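Local coordinates for protein D-glyceraldehyde dehydrogenase (NADP(+)) (Thermoplasma acidophilum, PDB 5IZD) that oxidises D-glyceraldehyde to (R)-glycerate with NADP(+) in the non-phosphorylated Entner-Doudoroff pathway, at residues Gly140-Leu145 with Val218-Met223; Leu163-Thr168 with Tyr462-Tyr467. One frame throughout, in Å; residues are numbered along the deposited sequence.

How the contacts relate
Both contacts belong to one region of the cofactor-binding part of the chain, with centres about 11 Å apart. Contact 1 pairs two parallel strands of the sheet whose C-terminal ends meet NADP. Contact 2 lies beside that sheet, where helix 153-164 ends near helix 460-465. Strand 130-145 pairs in parallel with both 220-224 and 168-172, so it links contact 1 to the strand that follows 163-168: Val142 N lies 2.9 Å from Thr168 O, probably as a hydrogen bond. A second link runs from the Tyr467 side chain, whose OH is 2.8 Å from Thr222 OG1. Packing adds Val142 CG2 against Asn167 CB at 3.4 Å. Contact 2 is farther from the cofactor, with the Tyr467 side chain about 13 Å from NADP.

Contact 1 of 2, residues Gly140-Leu145 with Val218-Met223; sequences GIVVAL and VNLITM. With NAP (NADP nicotinamide-adenine-dinucleotide phosphate), chain I.
Val143 N donates to Leu220 O at 2.9 Å, one rung of the parallel pairing between 141-145 and 220-223 in the Rossmann-type sheet of the aldehyde dehydrogenase fold. Thr222 N then gives to Val143 O, and Leu145 N to Thr222 O. At the start of the ladder Ile141 O accepts two donors, Asn219 N at 3.0 Å and Leu220 N at 3.3 Å. The Asn219 side chain adds a bond of its own. Its CB lies near Ile141 O, and chi1 of -59° sets CG anti to the carbonyl carbon and beside the backbone N. At the tip OD1 takes the Ile141 N-H on a lone pair, 3.0 Å away and nearly straight at 170°. OD1 also lies close to Gly140 CA, where a side chain would clash with it. The Val143 and Val218 side chains cross at about a right angle, with their CG2 atoms 3.6 Å apart. On the opposite face of the sheet from Val143, the Thr222 methyl CG2 touches Val142 CG1 and Ala144 CB, while OG1 bonds to Tyr467 OH and Lys158 NZ. The far end reaches the cofactor. Met223 CE lies 3.7 Å from O2A of NADP, and Leu145 CD1 lies 3.7 Å from adenine N3A.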
loop_
_atom_site.group_PDB
_atom_site.type_symbol
_atom_site.label_atom_id
_atom_site.label_comp_id
_atom_site.label_asym_id
_atom_site.label_seq_id
_atom_site.Cartn_x
_atom_site.Cartn_y
_atom_site.Cartn_z
ATOM N N GLY A 140 11.355 8.140 -18.211
ATOM C CA GLY A 140 11.703 8.721 -19.516
ATOM C C GLY A 140 12.098 7.678 -20.516
ATOM O O GLY A 140 11.237 6.934 -20.897
ATOM N N ILE A 141 13.379 7.612 -20.898
ATOM C CA ILE A 141 13.873 6.624 -21.849
ATOM C C ILE A 141 14.475 5.373 -21.233
ATOM O O ILE A 141 15.480 5.455 -20.522
ATOM C CB ILE A 141 14.924 7.216 -22.818
ATOM C CG1 ILE A 141 14.321 8.456 -23.474
ATOM C CG2 ILE A 141 15.320 6.158 -23.846
ATOM C CD1 ILE A 141 15.338 9.328 -24.179
ATOM N N VAL A 142 13.821 4.248 -21.491
ATOM C CA VAL A 142 14.202 2.927 -20.985
ATOM C C VAL A 142 14.996 2.194 -22.103
ATOM O O VAL A 142 14.530 2.141 -23.244
ATOM C CB VAL A 142 12.924 2.105 -20.619
ATOM C CG1 VAL A 142 13.236 0.652 -20.348
ATOM C CG2 VAL A 142 12.177 2.724 -19.458
ATOM N N VAL A 143 16.163 1.667 -21.752
ATOM C CA VAL A 143 16.910 0.771 -22.572
ATOM C C VAL A 143 16.698 -0.631 -22.001
ATOM O O VAL A 143 16.854 -0.889 -20.734
ATOM C CB VAL A 143 18.408 1.123 -22.607
ATOM C CG1 VAL A 143 19.198 0.002 -23.259
ATOM C CG2 VAL A 143 18.647 2.432 -23.339
ATOM N N ALA A 144 16.261 -1.509 -22.888
ATOM C CA ALA A 144 15.951 -2.891 -22.552
ATOM C C ALA A 144 16.914 -3.824 -23.266
ATOM O O ALA A 144 17.034 -3.768 -24.500
ATOM C CB ALA A 144 14.536 -3.237 -22.923
ATOM N N LEU A 145 17.665 -4.604 -22.469
ATOM C CA LEU A 145 18.718 -5.470 -22.963
ATOM C C LEU A 145 18.309 -6.882 -22.593
ATOM O O LEU A 145 18.276 -7.234 -21.388
ATOM C CB LEU A 145 20.085 -5.122 -22.366
ATOM C CG LEU A 145 20.596 -3.728 -22.654
ATOM C CD1 LEU A 145 21.725 -3.409 -21.684
ATOM C CD2 LEU A 145 21.032 -3.534 -24.060
ATOM N N VAL A 218 19.789 8.432 -21.569
ATOM C CA VAL A 218 19.173 7.214 -21.058
ATOM C C VAL A 218 18.822 7.406 -19.598
ATOM O O VAL A 218 19.643 7.870 -18.820
ATOM C CB VAL A 218 20.108 6.000 -21.306
ATOM C CG1 VAL A 218 19.655 4.762 -20.572
ATOM C CG2 VAL A 218 20.111 5.692 -22.770
ATOM N N ASN A 219 17.604 7.040 -19.203
ATOM C CA ASN A 219 17.203 7.243 -17.798
ATOM C C ASN A 219 17.118 5.972 -16.948
ATOM O O ASN A 219 17.215 6.031 -15.690
ATOM C CB ASN A 219 15.858 7.964 -17.772
ATOM C CG ASN A 219 15.894 9.317 -18.487
ATOM O OD1 ASN A 219 15.152 9.540 -19.448
ATOM N ND2 ASN A 219 16.769 10.213 -18.038
ATOM N N LEU A 220 16.907 4.834 -17.626
ATOM C CA LEU A 220 16.687 3.554 -16.957
ATOM C C LEU A 220 17.169 2.421 -17.898
ATOM O O LEU A 220 17.027 2.490 -19.147
ATOM C CB LEU A 220 15.224 3.388 -16.555
ATOM C CG LEU A 220 14.811 2.136 -15.752
ATOM C CD1 LEU A 220 13.519 2.388 -15.021
ATOM C CD2 LEU A 220 14.589 0.959 -16.747
ATOM N N ILE A 221 17.872 1.476 -17.300
ATOM C CA ILE A 221 18.343 0.261 -17.965
ATOM C C ILE A 221 17.730 -0.947 -17.267
ATOM O O ILE A 221 17.900 -1.149 -16.037
ATOM C CB ILE A 221 19.877 0.181 -17.988
ATOM C CG1 ILE A 221 20.427 1.333 -18.854
ATOM C CG2 ILE A 221 20.350 -1.108 -18.682
ATOM C CD1 ILE A 221 21.837 1.735 -18.541
ATOM N N THR A 222 16.999 -1.727 -18.047
ATOM C CA THR A 222 16.439 -2.981 -17.633
ATOM C C THR A 222 17.114 -4.120 -18.420
ATOM O O THR A 222 17.112 -4.104 -19.661
ATOM C CB THR A 222 14.902 -3.001 -17.724
ATOM O OG1 THR A 222 14.429 -4.244 -17.193
ATOM C CG2 THR A 222 14.345 -2.812 -19.122
ATOM N N MET A 223 17.748 -5.054 -17.715
ATOM C CA MET A 223 18.673 -6.019 -18.357
ATOM C C MET A 223 18.622 -7.345 -17.645
ATOM O O MET A 223 18.480 -7.393 -16.403
ATOM C CB MET A 223 20.120 -5.503 -18.374
ATOM C CG MET A 223 21.161 -6.506 -18.807
ATOM S SD MET A 223 21.878 -7.496 -17.486
ATOM C CE MET A 223 23.239 -8.363 -18.280
HETATM P PA NAP I . 25.017 -11.473 -21.767
HETATM O O1A NAP I . 26.352 -11.204 -22.387
HETATM O O2A NAP I . 24.805 -11.065 -20.324
HETATM O O5B NAP I . 23.872 -10.791 -22.712
HETATM C C5B NAP I . 22.665 -10.163 -22.226
HETATM C C4B NAP I . 22.330 -8.915 -23.066
HETATM O O4B NAP I . 23.299 -7.880 -22.812
HETATM C C3B NAP I . 22.409 -9.174 -24.584
HETATM O O3B NAP I . 21.434 -8.339 -25.264
HETATM C C2B NAP I . 23.808 -8.739 -24.924
HETATM O O2B NAP I . 24.018 -8.501 -26.313
HETATM C C1B NAP I . 23.939 -7.508 -24.070
HETATM N N9A NAP I . 25.314 -7.044 -23.829
HETATM C C8A NAP I . 26.478 -7.741 -23.923
HETATM N N7A NAP I . 27.527 -6.994 -23.651
HETATM C C5A NAP I . 26.983 -5.746 -23.331
HETATM C C6A NAP I . 27.563 -4.536 -22.947
HETATM N N6A NAP I . 28.883 -4.377 -22.791
HETATM N N1A NAP I . 26.752 -3.485 -22.706
HETATM C C2A NAP I . 25.426 -3.630 -22.882
HETATM N N3A NAP I . 24.791 -4.747 -23.263
HETATM C C4A NAP I . 25.644 -5.776 -23.459
HETATM O O3 NAP I . 24.736 -13.029 -21.910
HETATM P PN NAP I . 25.624 -14.198 -22.572
HETATM O O1N NAP I . 25.765 -13.963 -24.065
HETATM O O2N NAP I . 25.011 -15.538 -22.248
HETATM O O5D NAP I . 27.010 -14.066 -21.892
HETATM P P2B NAP I . 24.890 -9.609 -27.186
HETATM O O1X NAP I . 25.007 -9.024 -28.603
HETATM O O2X NAP I . 24.135 -10.852 -27.228
HETATM O O3X NAP I . 26.246 -9.770 -26.587
#

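Contact 2 of 2, residues Leu163-Thr168 with Tyr462-Tyr467; sequences LLTGNT and YGISEY
Ile464 meets Leu164 and Thr165 where helix 153-164 ends in a Schellman motif, with Gly166 at positive phi (97°). This helix end leads into strand 168-172 of the cofactor-binding sheet. The Ile464 side chain comes from helix 460-465. Its CG1 lies 3.8 Å from Thr165 CG2, the two side chains sliding past each other in opposite directions. Its CD1 reaches Leu164 CD1 at 4.0 Å. Farther along, Tyr467 CB lies 3.4 Å from Thr165 OG1, which bonds back to Pro161 O and Ala162 O of its own helix. Tyr467 CG is anti to the carbonyl carbon (chi1 -65°), and the Tyr467 side chain also touches Pro161 and Ala162. The Asn167 amide spans two parts of the fold: OD1 accepts from Gly140 N, and ND2 donates to Tyr467 O and to Ala162 O. An alanine here removes the amide, and the loss of its bonds to Gly140 N, Tyr467 O and Ala162 O would probably weaken the tie between the two segments. The ND2 to Tyr467 O bond is 3.1 Å long and nearly straight at 171°, with the carbonyl oxygen close to the Asn167 amide plane.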
loop_
_atom_site.group_PDB
_atom_site.type_symbol
_atom_site.label_atom_id
_atom_site.label_comp_id
_atom_site.label_asym_id
_atom_site.label_seq_id
_atom_site.Cartn_x
_atom_site.Cartn_y
_atom_site.Cartn_z
ATOM N N LEU A 163 6.290 0.303 -21.081
ATOM C CA LEU A 163 5.300 1.018 -21.871
ATOM C C LEU A 163 4.036 1.393 -21.091
ATOM O O LEU A 163 3.527 2.482 -21.253
ATOM C CB LEU A 163 4.943 0.206 -23.129
ATOM C CG LEU A 163 6.107 0.068 -24.127
ATOM C CD1 LEU A 163 5.758 -0.957 -25.221
ATOM C CD2 LEU A 163 6.527 1.359 -24.816
ATOM N N LEU A 164 3.518 0.506 -20.248
ATOM C CA LEU A 164 2.289 0.784 -19.538
ATOM C C LEU A 164 2.486 2.025 -18.681
ATOM O O LEU A 164 1.620 2.913 -18.678
ATOM C CB LEU A 164 1.849 -0.435 -18.720
ATOM C CG LEU A 164 0.562 -0.347 -17.901
ATOM C CD1 LEU A 164 0.644 0.475 -16.592
ATOM C CD2 LEU A 164 -0.545 0.145 -18.780
ATOM N N THR A 165 3.651 2.094 -18.014
ATOM C CA THR A 165 3.987 3.196 -17.154
ATOM C C THR A 165 4.336 4.506 -17.855
ATOM O O THR A 165 4.572 5.484 -17.187
ATOM C CB THR A 165 5.107 2.795 -16.159
ATOM O OG1 THR A 165 6.240 2.298 -16.842
ATOM C CG2 THR A 165 4.593 1.749 -15.201
ATOM N N GLY A 166 4.391 4.528 -19.189
ATOM C CA GLY A 166 4.571 5.776 -19.931
ATOM C C GLY A 166 6.013 6.083 -20.344
ATOM O O GLY A 166 6.275 7.201 -20.720
ATOM N N ASN A 167 6.934 5.108 -20.261
ATOM C CA ASN A 167 8.283 5.283 -20.715
ATOM C C ASN A 167 8.331 4.959 -22.189
ATOM O O ASN A 167 7.522 4.164 -22.659
ATOM C CB ASN A 167 9.266 4.373 -20.008
ATOM C CG ASN A 167 9.305 4.601 -18.498
ATOM O OD1 ASN A 167 10.028 5.486 -17.997
ATOM N ND2 ASN A 167 8.543 3.772 -17.749
ATOM N N THR A 168 9.294 5.549 -22.889
ATOM C CA THR A 168 9.568 5.186 -24.284
ATOM C C THR A 168 10.732 4.236 -24.227
ATOM O O THR A 168 11.459 4.204 -23.198
ATOM C CB THR A 168 9.920 6.386 -25.150
ATOM O OG1 THR A 168 11.001 7.075 -24.546
ATOM C CG2 THR A 168 8.736 7.316 -25.239
ATOM N N TYR A 462 5.551 -4.256 -7.108
ATOM C CA TYR A 462 6.843 -3.662 -6.894
ATOM C C TYR A 462 7.685 -3.648 -8.173
ATOM O O TYR A 462 8.466 -2.755 -8.361
ATOM C CB TYR A 462 7.608 -4.399 -5.779
ATOM C CG TYR A 462 6.914 -4.251 -4.422
ATOM C CD1 TYR A 462 7.070 -3.108 -3.656
ATOM C CD2 TYR A 462 6.108 -5.256 -3.923
ATOM C CE1 TYR A 462 6.359 -2.948 -2.401
ATOM C CE2 TYR A 462 5.440 -5.120 -2.691
ATOM C CZ TYR A 462 5.562 -3.969 -1.943
ATOM O OH TYR A 462 4.924 -3.889 -0.678
ATOM N N GLY A 463 7.565 -4.667 -8.995
ATOM C CA GLY A 463 8.342 -4.754 -10.263
ATOM C C GLY A 463 7.947 -3.691 -11.275
ATOM O O GLY A 463 8.787 -2.966 -11.787
ATOM N N ILE A 464 6.668 -3.564 -11.525
ATOM C CA ILE A 464 6.180 -2.556 -12.413
ATOM C C ILE A 464 6.502 -1.168 -11.824
ATOM O O ILE A 464 6.900 -0.294 -12.553
ATOM C CB ILE A 464 4.707 -2.773 -12.803
ATOM C CG1 ILE A 464 4.267 -1.762 -13.855
ATOM C CG2 ILE A 464 3.801 -2.772 -11.586
ATOM C CD1 ILE A 464 2.988 -2.080 -14.571
ATOM N N SER A 465 6.387 -1.005 -10.502
ATOM C CA SER A 465 6.726 0.280 -9.835
ATOM C C SER A 465 8.211 0.687 -10.006
ATOM O O SER A 465 8.520 1.852 -9.930
ATOM C CB SER A 465 6.265 0.286 -8.354
ATOM O OG SER A 465 4.865 0.139 -8.362
ATOM N N GLU A 466 9.091 -0.257 -10.415
ATOM C CA GLU A 466 10.486 0.072 -10.696
ATOM C C GLU A 466 10.609 0.979 -11.901
ATOM O O GLU A 466 11.640 1.648 -12.052
ATOM C CB GLU A 466 11.382 -1.173 -10.915
ATOM C CG GLU A 466 11.499 -2.125 -9.714
ATOM C CD GLU A 466 12.254 -1.594 -8.474
ATOM O OE1 GLU A 466 12.657 -0.398 -8.398
ATOM O OE2 GLU A 466 12.446 -2.418 -7.540
ATOM N N TYR A 467 9.588 1.013 -12.747
ATOM C CA TYR A 467 9.609 1.876 -13.941
ATOM C C TYR A 467 8.961 3.268 -13.757
ATOM O O TYR A 467 8.852 4.071 -14.709
ATOM C CB TYR A 467 8.917 1.140 -15.087
ATOM C CG TYR A 467 9.657 -0.109 -15.536
ATOM C CD1 TYR A 467 10.653 -0.033 -16.506
ATOM C CD2 TYR A 467 9.365 -1.383 -14.995
ATOM C CE1 TYR A 467 11.316 -1.184 -16.966
ATOM C CE2 TYR A 467 10.043 -2.531 -15.434
ATOM C CZ TYR A 467 10.999 -2.429 -16.427
ATOM O OH TYR A 467 11.691 -3.547 -16.842
#